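Local structure of vacuolar aminopeptidase 1 (Saccharomyces cerevisiae, 5JGF) at residues D[91-96]-D[297-302]; D[48-53]-D[318-323]; D[154-159]-D[241-246]. The protein removes single amino acids, preferably neutral or hydrophobic ones, from the N-terminus of peptides in the yeast vacuole, using a pair of zinc ions. All blocks are in the same frame, centred on the assembly; numbering follows the deposited sequence.

Contact 1. Residues D[91-96]-D[297-302]. With ZN (zinc ion), chain K; ZN (zinc ion), chain L.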
ATOM      1  N   HIS D  91      43.794  15.877  -2.999  1.00 10.72           N
ATOM      2  CA  HIS D  91      43.628  14.906  -4.070  1.00 12.29           C
ATOM      3  C   HIS D  91      43.437  15.588  -5.413  1.00 11.77           C
ATOM      4  O   HIS D  91      42.797  16.636  -5.510  1.00 13.83           O
ATOM      5  CB  HIS D  91      42.494  13.904  -3.751  1.00 10.44           C
ATOM      6  CG  HIS D  91      41.111  14.486  -3.755  1.00 10.26           C
ATOM      7  ND1 HIS D  91      40.319  14.510  -4.882  1.00  9.81           N
ATOM      8  CD2 HIS D  91      40.345  14.969  -2.748  1.00 10.96           C
ATOM      9  CE1 HIS D  91      39.122  14.976  -4.569  1.00 11.10           C
ATOM     10  NE2 HIS D  91      39.112  15.261  -3.280  1.00  8.31           N
ATOM     11  N   VAL D  92      44.044  15.010  -6.444  1.00 12.49           N
ATOM     12  CA  VAL D  92      43.964  15.576  -7.782  1.00 11.96           C
ATOM     13  C   VAL D  92      42.992  14.869  -8.709  1.00 12.07           C
ATOM     14  O   VAL D  92      42.798  15.302  -9.840  1.00 12.36           O
ATOM     15  CB  VAL D  92      45.354  15.628  -8.450  1.00 12.80           C
ATOM     16  CG1 VAL D  92      46.174  16.753  -7.840  1.00 13.95           C
ATOM     17  CG2 VAL D  92      46.070  14.296  -8.276  1.00 13.49           C
ATOM     18  N   ASP D  93      42.393  13.772  -8.252  1.00 11.57           N
ATOM     19  CA  ASP D  93      41.413  13.100  -9.091  1.00 11.70           C
ATOM     20  C   ASP D  93      40.104  13.852  -8.881  1.00 12.63           C
ATOM     21  O   ASP D  93      39.887  14.449  -7.825  1.00 11.99           O
ATOM     22  CB  ASP D  93      41.240  11.624  -8.699  1.00 11.08           C
ATOM     23  CG  ASP D  93      40.729  11.438  -7.276  1.00 13.66           C
ATOM     24  OD1 ASP D  93      39.766  10.654  -7.086  1.00 12.37           O
ATOM     25  OD2 ASP D  93      41.291  12.054  -6.347  1.00 11.79           O
ATOM     26  N   ALA D  94      39.252  13.857  -9.898  1.00 10.79           N
ATOM     27  CA  ALA D  94      37.957  14.519  -9.801  1.00 11.83           C
ATOM     28  C   ALA D  94      36.923  13.635 -10.478  1.00 10.42           C
ATOM     29  O   ALA D  94      37.269  12.807 -11.322  1.00 10.93           O
ATOM     30  CB  ALA D  94      38.001  15.874 -10.482  1.00 12.66           C
ATOM     31  N   LEU D  95      35.659  13.796 -10.105  1.00 11.36           N
ATOM     32  CA  LEU D  95      34.606  13.002 -10.725  1.00 11.47           C
ATOM     33  C   LEU D  95      34.709  13.165 -12.233  1.00 11.13           C
ATOM     34  O   LEU D  95      34.901  14.276 -12.737  1.00 12.23           O
ATOM     35  CB  LEU D  95      33.225  13.459 -10.247  1.00 11.93           C
ATOM     36  CG  LEU D  95      32.585  12.586  -9.163  1.00 11.78           C
ATOM     37  CD1 LEU D  95      33.473  12.571  -7.924  1.00 11.78           C
ATOM     38  CD2 LEU D  95      31.197  13.123  -8.823  1.00 11.33           C
ATOM     39  N   THR D  96      34.591  12.058 -12.955  1.00 10.01           N
ATOM     40  CA  THR D  96      34.681  12.113 -14.400  1.00 10.76           C
ATOM     41  C   THR D  96      34.005  10.900 -15.025  1.00 12.08           C
ATOM     42  O   THR D  96      33.303  10.146 -14.346  1.00 11.23           O
ATOM     43  CB  THR D  96      36.170  12.194 -14.851  1.00 10.71           C
ATOM     44  OG1 THR D  96      36.236  12.466 -16.252  1.00 11.90           O
ATOM     45  CG2 THR D  96      36.901  10.887 -14.561  1.00 11.26           C
ATOM     46  N   ASN D 297      42.604   8.918  -6.781  1.00 11.58           N
ATOM     47  CA  ASN D 297      41.565   8.064  -6.219  1.00 11.35           C
ATOM     48  C   ASN D 297      40.887   8.369  -4.884  1.00 11.22           C
ATOM     49  O   ASN D 297      40.385   7.453  -4.238  1.00 10.38           O
ATOM     50  CB  ASN D 297      42.092   6.625  -6.180  1.00 10.69           C
ATOM     51  CG  ASN D 297      42.570   6.145  -7.540  1.00 10.36           C
ATOM     52  OD1 ASN D 297      41.975   6.463  -8.573  1.00 15.36           O
ATOM     53  ND2 ASN D 297      43.637   5.364  -7.547  1.00  9.97           N
ATOM     54  N   GLU D 298      40.848   9.625  -4.458  1.00 10.53           N
ATOM     55  CA  GLU D 298      40.157   9.929  -3.206  1.00 11.43           C
ATOM     56  C   GLU D 298      38.655   9.716  -3.436  1.00 13.37           C
ATOM     57  O   GLU D 298      37.929   9.263  -2.546  1.00 11.82           O
ATOM     58  CB  GLU D 298      40.410  11.382  -2.787  1.00 12.22           C
ATOM     59  CG  GLU D 298      39.758  11.808  -1.457  1.00 14.43           C
ATOM     60  CD  GLU D 298      38.254  12.041  -1.564  1.00 17.43           C
ATOM     61  OE1 GLU D 298      37.781  12.389  -2.663  1.00 15.97           O
ATOM     62  OE2 GLU D 298      37.546  11.898  -0.542  1.00 20.32           O
ATOM     63  N   GLU D 299      38.201  10.023  -4.647  1.00 11.69           N
ATOM     64  CA  GLU D 299      36.787   9.892  -4.980  1.00 13.85           C
ATOM     65  C   GLU D 299      36.289   8.452  -5.030  1.00 14.89           C
ATOM     66  O   GLU D 299      35.082   8.219  -5.108  1.00 13.82           O
ATOM     67  CB  GLU D 299      36.496  10.602  -6.301  1.00 14.31           C
ATOM     68  CG  GLU D 299      36.809  12.105  -6.264  1.00 13.02           C
ATOM     69  CD  GLU D 299      35.867  12.906  -5.369  1.00 14.73           C
ATOM     70  OE1 GLU D 299      35.118  12.313  -4.560  1.00 15.09           O
ATOM     71  OE2 GLU D 299      35.881  14.147  -5.470  1.00 14.88           O
ATOM     72  N   ILE D 300      37.204   7.484  -4.999  1.00 12.93           N
ATOM     73  CA  ILE D 300      36.783   6.089  -4.999  1.00 14.67           C
ATOM     74  C   ILE D 300      37.244   5.323  -3.760  1.00 14.35           C
ATOM     75  O   ILE D 300      37.318   4.098  -3.774  1.00 14.60           O
ATOM     76  CB  ILE D 300      37.231   5.328  -6.273  1.00 14.57           C
ATOM     77  CG1 ILE D 300      38.750   5.390  -6.430  1.00 14.53           C
ATOM     78  CG2 ILE D 300      36.521   5.905  -7.497  1.00 13.02           C
ATOM     79  CD1 ILE D 300      39.272   4.458  -7.505  1.00 14.59           C
ATOM     80  N   GLY D 301      37.565   6.045  -2.687  1.00 12.95           N
ATOM     81  CA  GLY D 301      37.950   5.371  -1.457  1.00 14.12           C
ATOM     82  C   GLY D 301      39.393   5.421  -1.001  1.00 13.67           C
ATOM     83  O   GLY D 301      39.690   5.034   0.134  1.00 13.40           O
ATOM     84  N   SER D 302      40.288   5.870  -1.876  1.00 14.56           N
ATOM     85  CA  SER D 302      41.707   5.993  -1.549  1.00 14.21           C
ATOM     86  C   SER D 302      42.479   4.688  -1.342  1.00 15.36           C
ATOM     87  O   SER D 302      43.676   4.727  -1.046  1.00 13.12           O
ATOM     88  CB  SER D 302      41.877   6.870  -0.302  1.00 13.82           C
ATOM     89  OG  SER D 302      41.440   8.195  -0.544  1.00 12.31           O
TER
HETATM   90 ZN    ZN K 601      37.395  16.123  -2.321  1.00 15.68          ZN
HETATM   91 ZN    ZN L 602      34.746  14.744  -3.873  1.00 16.19          ZN
HETATM   92  O   HOH W   1      35.460  15.562  -7.746  1.00 10.10           O
HETATM   93  O   HOH W   2      36.245  14.435  -2.433  1.00 22.31           O
HETATM   94  O   HOH W   3      35.633  17.201  -1.065  1.00 13.45           O

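Contact 2. Residues D[48-53]-D[318-323]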
ATOM      1  N   SER D  48      64.340   4.091  -8.229  1.00 23.70           N
ATOM      2  CA  SER D  48      65.763   4.094  -7.903  1.00 23.65           C
ATOM      3  C   SER D  48      65.959   4.524  -6.457  1.00 23.51           C
ATOM      4  O   SER D  48      65.176   5.310  -5.929  1.00 23.62           O
ATOM      5  CB  SER D  48      66.522   5.054  -8.824  1.00 24.77           C
ATOM      6  OG  SER D  48      66.428   4.645 -10.177  1.00 30.62           O
ATOM      7  N   ASN D  49      67.002   4.011  -5.815  1.00 23.19           N
ATOM      8  CA  ASN D  49      67.283   4.373  -4.432  1.00 24.30           C
ATOM      9  C   ASN D  49      67.735   5.832  -4.390  1.00 24.13           C
ATOM     10  O   ASN D  49      68.498   6.275  -5.244  1.00 23.85           O
ATOM     11  CB  ASN D  49      68.356   3.450  -3.852  1.00 28.01           C
ATOM     12  CG  ASN D  49      68.792   3.871  -2.468  1.00 29.75           C
ATOM     13  OD1 ASN D  49      69.575   4.800  -2.315  1.00 33.02           O
ATOM     14  ND2 ASN D  49      68.275   3.196  -1.450  1.00 32.76           N
ATOM     15  N   TRP D  50      67.261   6.575  -3.396  1.00 22.93           N
ATOM     16  CA  TRP D  50      67.589   7.991  -3.288  1.00 23.80           C
ATOM     17  C   TRP D  50      68.841   8.333  -2.481  1.00 25.88           C
ATOM     18  O   TRP D  50      69.173   9.510  -2.329  1.00 25.37           O
ATOM     19  CB  TRP D  50      66.399   8.750  -2.694  1.00 23.21           C
ATOM     20  CG  TRP D  50      65.148   8.693  -3.530  1.00 23.30           C
ATOM     21  CD1 TRP D  50      65.022   8.197  -4.797  1.00 22.71           C
ATOM     22  CD2 TRP D  50      63.856   9.193  -3.165  1.00 23.30           C
ATOM     23  NE1 TRP D  50      63.730   8.360  -5.245  1.00 22.58           N
ATOM     24  CE2 TRP D  50      62.994   8.969  -4.264  1.00 23.06           C
ATOM     25  CE3 TRP D  50      63.342   9.810  -2.015  1.00 23.20           C
ATOM     26  CZ2 TRP D  50      61.644   9.342  -4.246  1.00 22.90           C
ATOM     27  CZ3 TRP D  50      61.997  10.183  -1.999  1.00 22.40           C
ATOM     28  CH2 TRP D  50      61.166   9.945  -3.110  1.00 21.66           C
ATOM     29  N   GLN D  51      69.535   7.321  -1.975  1.00 27.08           N
ATOM     30  CA  GLN D  51      70.729   7.559  -1.167  1.00 30.88           C
ATOM     31  C   GLN D  51      71.719   8.507  -1.842  1.00 30.93           C
ATOM     32  O   GLN D  51      72.285   9.377  -1.185  1.00 33.38           O
ATOM     33  CB  GLN D  51      71.425   6.235  -0.838  1.00 33.56           C
ATOM     34  CG  GLN D  51      72.344   6.287   0.375  1.00 40.56           C
ATOM     35  CD  GLN D  51      71.586   6.493   1.674  1.00 44.30           C
ATOM     36  OE1 GLN D  51      70.648   5.759   1.992  1.00 46.62           O
ATOM     37  NE2 GLN D  51      72.007   7.496   2.444  1.00 46.41           N
ATOM     38  N   ASP D  52      71.921   8.354  -3.146  1.00 30.57           N
ATOM     39  CA  ASP D  52      72.859   9.215  -3.863  1.00 31.99           C
ATOM     40  C   ASP D  52      72.228  10.420  -4.554  1.00 31.56           C
ATOM     41  O   ASP D  52      72.927  11.189  -5.221  1.00 32.59           O
ATOM     42  CB  ASP D  52      73.647   8.409  -4.900  1.00 34.28           C
ATOM     43  CG  ASP D  52      74.624   7.432  -4.269  1.00 34.86           C
ATOM     44  OD1 ASP D  52      75.001   7.636  -3.096  1.00 35.85           O
ATOM     45  OD2 ASP D  52      75.024   6.468  -4.951  1.00 36.54           O
ATOM     46  N   SER D  53      70.919  10.589  -4.406  1.00 28.46           N
ATOM     47  CA  SER D  53      70.235  11.718  -5.032  1.00 26.48           C
ATOM     48  C   SER D  53      69.967  12.823  -4.024  1.00 24.32           C
ATOM     49  O   SER D  53      69.863  13.994  -4.385  1.00 23.98           O
ATOM     50  CB  SER D  53      68.916  11.263  -5.660  1.00 27.55           C
ATOM     51  OG  SER D  53      69.152  10.401  -6.758  1.00 29.95           O
ATOM     52  N   GLU D 318      60.381   8.645   4.764  1.00 16.95           N
ATOM     53  CA  GLU D 318      61.313   7.599   5.170  1.00 19.23           C
ATOM     54  C   GLU D 318      62.535   7.552   4.256  1.00 18.58           C
ATOM     55  O   GLU D 318      63.669   7.522   4.736  1.00 19.39           O
ATOM     56  CB  GLU D 318      60.632   6.225   5.190  1.00 19.76           C
ATOM     57  CG  GLU D 318      61.615   5.063   5.346  1.00 24.35           C
ATOM     58  CD  GLU D 318      60.954   3.764   5.773  1.00 28.24           C
ATOM     59  OE1 GLU D 318      59.778   3.538   5.416  1.00 29.63           O
ATOM     60  OE2 GLU D 318      61.619   2.957   6.457  1.00 29.64           O
ATOM     61  N   ARG D 319      62.306   7.554   2.946  1.00 17.42           N
ATOM     62  CA  ARG D 319      63.401   7.504   1.980  1.00 19.08           C
ATOM     63  C   ARG D 319      64.307   8.727   2.095  1.00 19.97           C
ATOM     64  O   ARG D 319      65.534   8.614   2.032  1.00 20.28           O
ATOM     65  CB  ARG D 319      62.848   7.415   0.555  1.00 17.63           C
ATOM     66  CG  ARG D 319      61.994   6.184   0.308  1.00 17.93           C
ATOM     67  CD  ARG D 319      61.411   6.152  -1.097  1.00 19.80           C
ATOM     68  NE  ARG D 319      62.438   5.964  -2.117  1.00 20.38           N
ATOM     69  CZ  ARG D 319      62.215   5.415  -3.305  1.00 22.21           C
ATOM     70  NH1 ARG D 319      60.998   4.992  -3.629  1.00 21.57           N
ATOM     71  NH2 ARG D 319      63.209   5.283  -4.171  1.00 22.50           N
ATOM     72  N   SER D 320      63.693   9.894   2.260  1.00 18.78           N
ATOM     73  CA  SER D 320      64.433  11.146   2.376  1.00 20.73           C
ATOM     74  C   SER D 320      65.292  11.185   3.632  1.00 21.00           C
ATOM     75  O   SER D 320      66.487  11.480   3.566  1.00 21.67           O
ATOM     76  CB  SER D 320      63.461  12.330   2.378  1.00 18.79           C
ATOM     77  OG  SER D 320      62.821  12.450   1.121  1.00 23.83           O
ATOM     78  N   SER D 321      64.679  10.886   4.774  1.00 21.58           N
ATOM     79  CA  SER D 321      65.392  10.895   6.043  1.00 23.07           C
ATOM     80  C   SER D 321      66.526   9.871   6.050  1.00 24.36           C
ATOM     81  O   SER D 321      67.550  10.077   6.703  1.00 24.35           O
ATOM     82  CB  SER D 321      64.423  10.630   7.203  1.00 23.48           C
ATOM     83  OG  SER D 321      63.789   9.369   7.085  1.00 23.61           O
ATOM     84  N   SER D 322      66.349   8.774   5.317  1.00 24.35           N
ATOM     85  CA  SER D 322      67.378   7.739   5.245  1.00 24.74           C
ATOM     86  C   SER D 322      68.571   8.193   4.410  1.00 24.80           C
ATOM     87  O   SER D 322      69.717   7.992   4.798  1.00 23.97           O
ATOM     88  CB  SER D 322      66.810   6.446   4.654  1.00 25.11           C
ATOM     89  OG  SER D 322      65.942   5.807   5.573  1.00 27.39           O
ATOM     90  N   ALA D 323      68.299   8.809   3.265  1.00 24.21           N
ATOM     91  CA  ALA D 323      69.361   9.277   2.379  1.00 24.91           C
ATOM     92  C   ALA D 323      70.036  10.533   2.925  1.00 25.83           C
ATOM     93  O   ALA D 323      71.227  10.751   2.728  1.00 25.37           O
ATOM     94  CB  ALA D 323      68.789   9.557   0.996  1.00 23.67           C
TER
HETATM   95  O   HOH W   4      65.217   5.634  -1.616  1.00 19.31           O
HETATM   96  O   HOH W   5      72.573   7.038   5.045  1.00 49.93           O

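Contact 3. Residues D[154-159]-D[241-246]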
ATOM      1  N   ASP D 154      44.383  15.740 -25.552  1.00 14.54           N
ATOM      2  CA  ASP D 154      43.277  16.564 -25.080  1.00 15.91           C
ATOM      3  C   ASP D 154      42.591  17.187 -26.292  1.00 15.49           C
ATOM      4  O   ASP D 154      43.221  17.915 -27.058  1.00 17.71           O
ATOM      5  CB  ASP D 154      43.842  17.651 -24.163  1.00 16.39           C
ATOM      6  CG  ASP D 154      42.788  18.611 -23.662  1.00 20.02           C
ATOM      7  OD1 ASP D 154      43.173  19.635 -23.054  1.00 20.09           O
ATOM      8  OD2 ASP D 154      41.585  18.349 -23.863  1.00 18.19           O
ATOM      9  N   SER D 155      41.303  16.907 -26.468  1.00 15.47           N
ATOM     10  CA  SER D 155      40.563  17.433 -27.615  1.00 14.65           C
ATOM     11  C   SER D 155      40.155  18.896 -27.480  1.00 14.93           C
ATOM     12  O   SER D 155      39.811  19.537 -28.471  1.00 14.09           O
ATOM     13  CB  SER D 155      39.308  16.589 -27.875  1.00 14.45           C
ATOM     14  OG  SER D 155      38.322  16.817 -26.880  1.00 12.66           O
ATOM     15  N   THR D 156      40.181  19.417 -26.255  1.00 14.89           N
ATOM     16  CA  THR D 156      39.796  20.805 -26.003  1.00 14.34           C
ATOM     17  C   THR D 156      40.388  21.727 -27.070  1.00 15.72           C
ATOM     18  O   THR D 156      41.569  21.628 -27.392  1.00 15.58           O
ATOM     19  CB  THR D 156      40.294  21.264 -24.619  1.00 15.90           C
ATOM     20  OG1 THR D 156      39.832  20.342 -23.621  1.00 14.78           O
ATOM     21  CG2 THR D 156      39.773  22.658 -24.294  1.00 14.04           C
ATOM     22  N   PRO D 157      39.585  22.663 -27.606  1.00 15.92           N
ATOM     23  CA  PRO D 157      38.183  22.981 -27.313  1.00 15.06           C
ATOM     24  C   PRO D 157      37.115  22.124 -27.995  1.00 14.80           C
ATOM     25  O   PRO D 157      35.924  22.364 -27.808  1.00 17.73           O
ATOM     26  CB  PRO D 157      38.081  24.431 -27.745  1.00 15.13           C
ATOM     27  CG  PRO D 157      38.894  24.411 -29.015  1.00 16.61           C
ATOM     28  CD  PRO D 157      40.129  23.617 -28.597  1.00 15.48           C
ATOM     29  N   LEU D 158      37.517  21.139 -28.785  1.00 15.36           N
ATOM     30  CA  LEU D 158      36.532  20.312 -29.473  1.00 14.76           C
ATOM     31  C   LEU D 158      35.771  19.355 -28.560  1.00 14.01           C
ATOM     32  O   LEU D 158      36.370  18.490 -27.919  1.00 13.76           O
ATOM     33  CB  LEU D 158      37.192  19.491 -30.592  1.00 15.28           C
ATOM     34  CG  LEU D 158      36.245  18.532 -31.333  1.00 16.34           C
ATOM     35  CD1 LEU D 158      35.204  19.335 -32.109  1.00 16.13           C
ATOM     36  CD2 LEU D 158      37.028  17.638 -32.279  1.00 16.49           C
ATOM     37  N   PRO D 159      34.442  19.522 -28.464  1.00 14.57           N
ATOM     38  CA  PRO D 159      33.657  18.618 -27.620  1.00 13.61           C
ATOM     39  C   PRO D 159      33.260  17.464 -28.541  1.00 14.40           C
ATOM     40  O   PRO D 159      32.371  17.607 -29.383  1.00 15.84           O
ATOM     41  CB  PRO D 159      32.472  19.481 -27.195  1.00 14.13           C
ATOM     42  CG  PRO D 159      32.248  20.353 -28.390  1.00 15.84           C
ATOM     43  CD  PRO D 159      33.652  20.707 -28.857  1.00 14.14           C
ATOM     44  N   PHE D 241      35.173  14.888 -20.302  1.00 13.03           N
ATOM     45  CA  PHE D 241      35.024  15.973 -19.340  1.00 13.64           C
ATOM     46  C   PHE D 241      34.405  17.205 -19.983  1.00 12.47           C
ATOM     47  O   PHE D 241      34.411  17.345 -21.204  1.00 12.55           O
ATOM     48  CB  PHE D 241      36.404  16.327 -18.790  1.00 12.51           C
ATOM     49  CG  PHE D 241      37.446  16.478 -19.862  1.00 12.76           C
ATOM     50  CD1 PHE D 241      37.507  17.634 -20.636  1.00 13.36           C
ATOM     51  CD2 PHE D 241      38.322  15.435 -20.144  1.00 14.18           C
ATOM     52  CE1 PHE D 241      38.429  17.750 -21.682  1.00 16.64           C
ATOM     53  CE2 PHE D 241      39.248  15.537 -21.187  1.00 14.99           C
ATOM     54  CZ  PHE D 241      39.301  16.697 -21.957  1.00 15.57           C
ATOM     55  N   ASP D 242      33.881  18.100 -19.147  1.00 12.50           N
ATOM     56  CA  ASP D 242      33.258  19.335 -19.619  1.00 12.54           C
ATOM     57  C   ASP D 242      34.344  20.261 -20.167  1.00 14.15           C
ATOM     58  O   ASP D 242      35.321  20.551 -19.474  1.00 12.71           O
ATOM     59  CB  ASP D 242      32.537  20.035 -18.458  1.00 13.96           C
ATOM     60  CG  ASP D 242      31.588  21.126 -18.924  1.00 16.66           C
ATOM     61  OD1 ASP D 242      31.788  21.674 -20.028  1.00 19.14           O
ATOM     62  OD2 ASP D 242      30.644  21.447 -18.176  1.00 18.70           O
ATOM     63  N   VAL D 243      34.177  20.725 -21.405  1.00 13.78           N
ATOM     64  CA  VAL D 243      35.156  21.622 -22.012  1.00 15.19           C
ATOM     65  C   VAL D 243      34.812  23.095 -21.838  1.00 15.51           C
ATOM     66  O   VAL D 243      35.491  23.954 -22.398  1.00 15.45           O
ATOM     67  CB  VAL D 243      35.325  21.360 -23.530  1.00 16.55           C
ATOM     68  CG1 VAL D 243      35.901  19.982 -23.762  1.00 19.05           C
ATOM     69  CG2 VAL D 243      33.991  21.519 -24.239  1.00 15.77           C
ATOM     70  N   GLN D 244      33.760  23.403 -21.082  1.00 13.63           N
ATOM     71  CA  GLN D 244      33.406  24.806 -20.887  1.00 12.63           C
ATOM     72  C   GLN D 244      34.401  25.458 -19.933  1.00 14.80           C
ATOM     73  O   GLN D 244      34.516  25.072 -18.769  1.00 12.37           O
ATOM     74  CB  GLN D 244      31.986  24.955 -20.331  1.00 12.51           C
ATOM     75  CG  GLN D 244      31.577  26.420 -20.134  1.00 13.76           C
ATOM     76  CD  GLN D 244      30.159  26.578 -19.610  1.00 14.74           C
ATOM     77  OE1 GLN D 244      29.636  25.698 -18.927  1.00 13.94           O
ATOM     78  NE2 GLN D 244      29.539  27.718 -19.910  1.00 14.23           N
ATOM     79  N   LYS D 245      35.124  26.453 -20.438  1.00 12.62           N
ATOM     80  CA  LYS D 245      36.118  27.150 -19.635  1.00 12.22           C
ATOM     81  C   LYS D 245      35.475  27.855 -18.446  1.00 12.17           C
ATOM     82  O   LYS D 245      34.340  28.331 -18.531  1.00 13.08           O
ATOM     83  CB  LYS D 245      36.864  28.167 -20.505  1.00 13.19           C
ATOM     84  CG  LYS D 245      37.979  28.907 -19.786  1.00 18.29           C
ATOM     85  CD  LYS D 245      38.743  29.809 -20.748  1.00 24.30           C
ATOM     86  CE  LYS D 245      39.717  30.703 -20.001  1.00 29.74           C
ATOM     87  NZ  LYS D 245      41.129  30.457 -20.403  1.00 35.02           N
ATOM     88  N   GLY D 246      36.203  27.902 -17.337  1.00 12.69           N
ATOM     89  CA  GLY D 246      35.703  28.561 -16.142  1.00 12.09           C
ATOM     90  C   GLY D 246      35.492  30.045 -16.384  1.00 13.89           C
ATOM     91  O   GLY D 246      36.045  30.612 -17.331  1.00 13.77           O
TER

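Contact 1. Residues D[91-96]-D[297-302]
Part of the two-zinc active site is built here, where His91 and Asp93, at the end of strand 86-91 and just past it, meet Glu298 and Glu299 in the loop after strand 289-295. Glu298 lies over one face of the His91 imidazole: its CB sits 3.6 Å from the ring centroid, 25° off the normal, a CH-pi contact, and farther along the side chain its OE1 stands above the same ring, offset toward the rim. The carboxylate plane is tilted 27° from the ring. CG of Glu298 is anti to the backbone N (chi1 -178°), and the bend at chi2 carries the carboxylate along the ring toward the metals. His91 NE2 binds one zinc at 2.1 Å. At the ring edge ND1 donates to Asp93 O at 3.0 Å, close to the ring plane, and weakly to Asp93 OD2.

Glu299 grips the second zinc with both oxygens, OE2 at 2.0 Å and OE1 at a looser 2.5 Å; its carboxylate stands nearly perpendicular to the His91 ring, and Leu95 CD1 packs against its CD at 3.5 Å. A water bridges the two metals and donates to Glu298 OE1 at 2.6 Å. Behind them the Asp93 carboxylate, a second-shell group, fixes the glutamate backbone: OD1 accepts from Glu299 N at 3.0 Å through its syn lone pair, OD2 from Glu298 N, and Tyr119 OH also bonds OD1. The histidine is oriented mainly by the Asp93 carbonyl. Asp262 bridges the zincs, Asp344 completing one site and His438 the other. A bridging water held between two zincs and beside a glutamate carboxylate is characteristic of the co-catalytic centre of M18 aminopeptidases.

Contact 2. Residues D[48-53]-D[318-323]
The guanidinium of Arg319 lies over one face of the Trp50 indole, their centres 3.9 Å apart and their planes tilted by 26°. NE stands above the middle of the ring system, CZ is over the five-membered ring in a cation-pi contact, 17° off its normal, and CD makes a CH-pi contact over the six-membered ring, 4.1 Å from its centroid. At the indole edge Ser320 OG, hydrogen-bonded to Val316 O, approaches CZ3; at the guanidinium edge lies Ser48 O. A bend at chi3 (68°) turns the arginine head flat over the indole after CB has passed Trp50 CE3. The polar ends have partners earlier in the same loop: Trp50 NE1 donates to Ser45 O, and Arg319 NH1 to Glu46 O. A water accepts hydrogen bonds from Arg319 NE (2.8 Å) and Trp50 N, tying stack to backbone. This is packing of the loop between strands 42-43 and 58-65 against helix 312-324, with Phe73 of strand 69-76 also touching Trp50. An alanine in place of Trp50 would probably leave the guanidinium without the flat surface that holds it and open a gap beside Ser320. One helical turn on, Ala323 CB rests on Trp50 O at 3.3 Å. Gln51 NE2 reaches Ser322 O in a weak bond of 3.3 Å, and a second water, weakly bound by Gln51 NE2, donates to Ser322 O. Thr333 of a neighbouring subunit packs on Arg319.

Contact 3. Residues D[154-159]-D[241-246]
Contacts between the segments are van der Waals, and they centre on the side chains of Phe241 and Val243. The rim of the Phe241 ring meets two oxygens near its plane: Asp154 OD2 lies 3.4 Å from CZ, and Thr156 OG1 lies 3.5 Å from CE1. The carboxylate of Asp154 is turned 71° from the ring, an edge approach of oxygens to aromatic C-H groups rather than a stack. With CG between the backbone N and the carbonyl carbon (chi1 47°), Phe241 brings the far end of its ring to this pair. Val243 supplies the apolar part: its CG2 packs on Pro159 CB at 3.9 Å and comes near Pro157 O, while CG1 lies beside Thr156 OG1.

Hydrogen bonds shape each segment from within. Asp154 OD2 accepts twice from Thr156, from OG1 at 2.7 Å close to the carboxylate plane and from the backbone N, 59° out of it; the latter closes an Asx turn that fixes the oxygen set against Phe241. Ser155 OG donates to Leu158 O at 2.8 Å, almost in line with the carbonyl bond, across the cis peptide before Pro157. Asp242 OD1 forms a second Asx turn by accepting from Gln244 N.

Around the contact, Tyr20 of helix 7-21 touches Thr156 and Pro157, and Phe257 of another subunit, not the one beside Arg319, packs on Pro159. Strands 149-154 and 233-242 flank strand 132-140; backbone bonds pair Phe241 with Gly133 of that strand, and Val243 with Asp131 just before it. The contact is characteristic of loops leaving one end of an antiparallel sheet, here from two strands that share a neighbour, each loop opening with an Asx turn.

In the fold
Contact 1 supplies ligands to both active-site zinc ions, between loops that follow neighbouring strands of the mixed sheet, and its centre lies about 7 Å from the centre of the chain. Contact 2 lies well out from the centre of the chain, about 26 Å, its centre about 29 Å from that of contact 1, where a loop meets helix 312-324 beside a subunit boundary. Contact 3 belongs to the separate six-stranded antiparallel sheet; its centre is about 20 Å from that of contact 1, yet their nearest atoms are about 5 Å apart without touching. Segment 91-96 joins the two sheets, leading from strand 86-91 into strand 96-99. The centres of contacts 2 and 3 are about 40 Å apart, on opposite sides of the chain's centre.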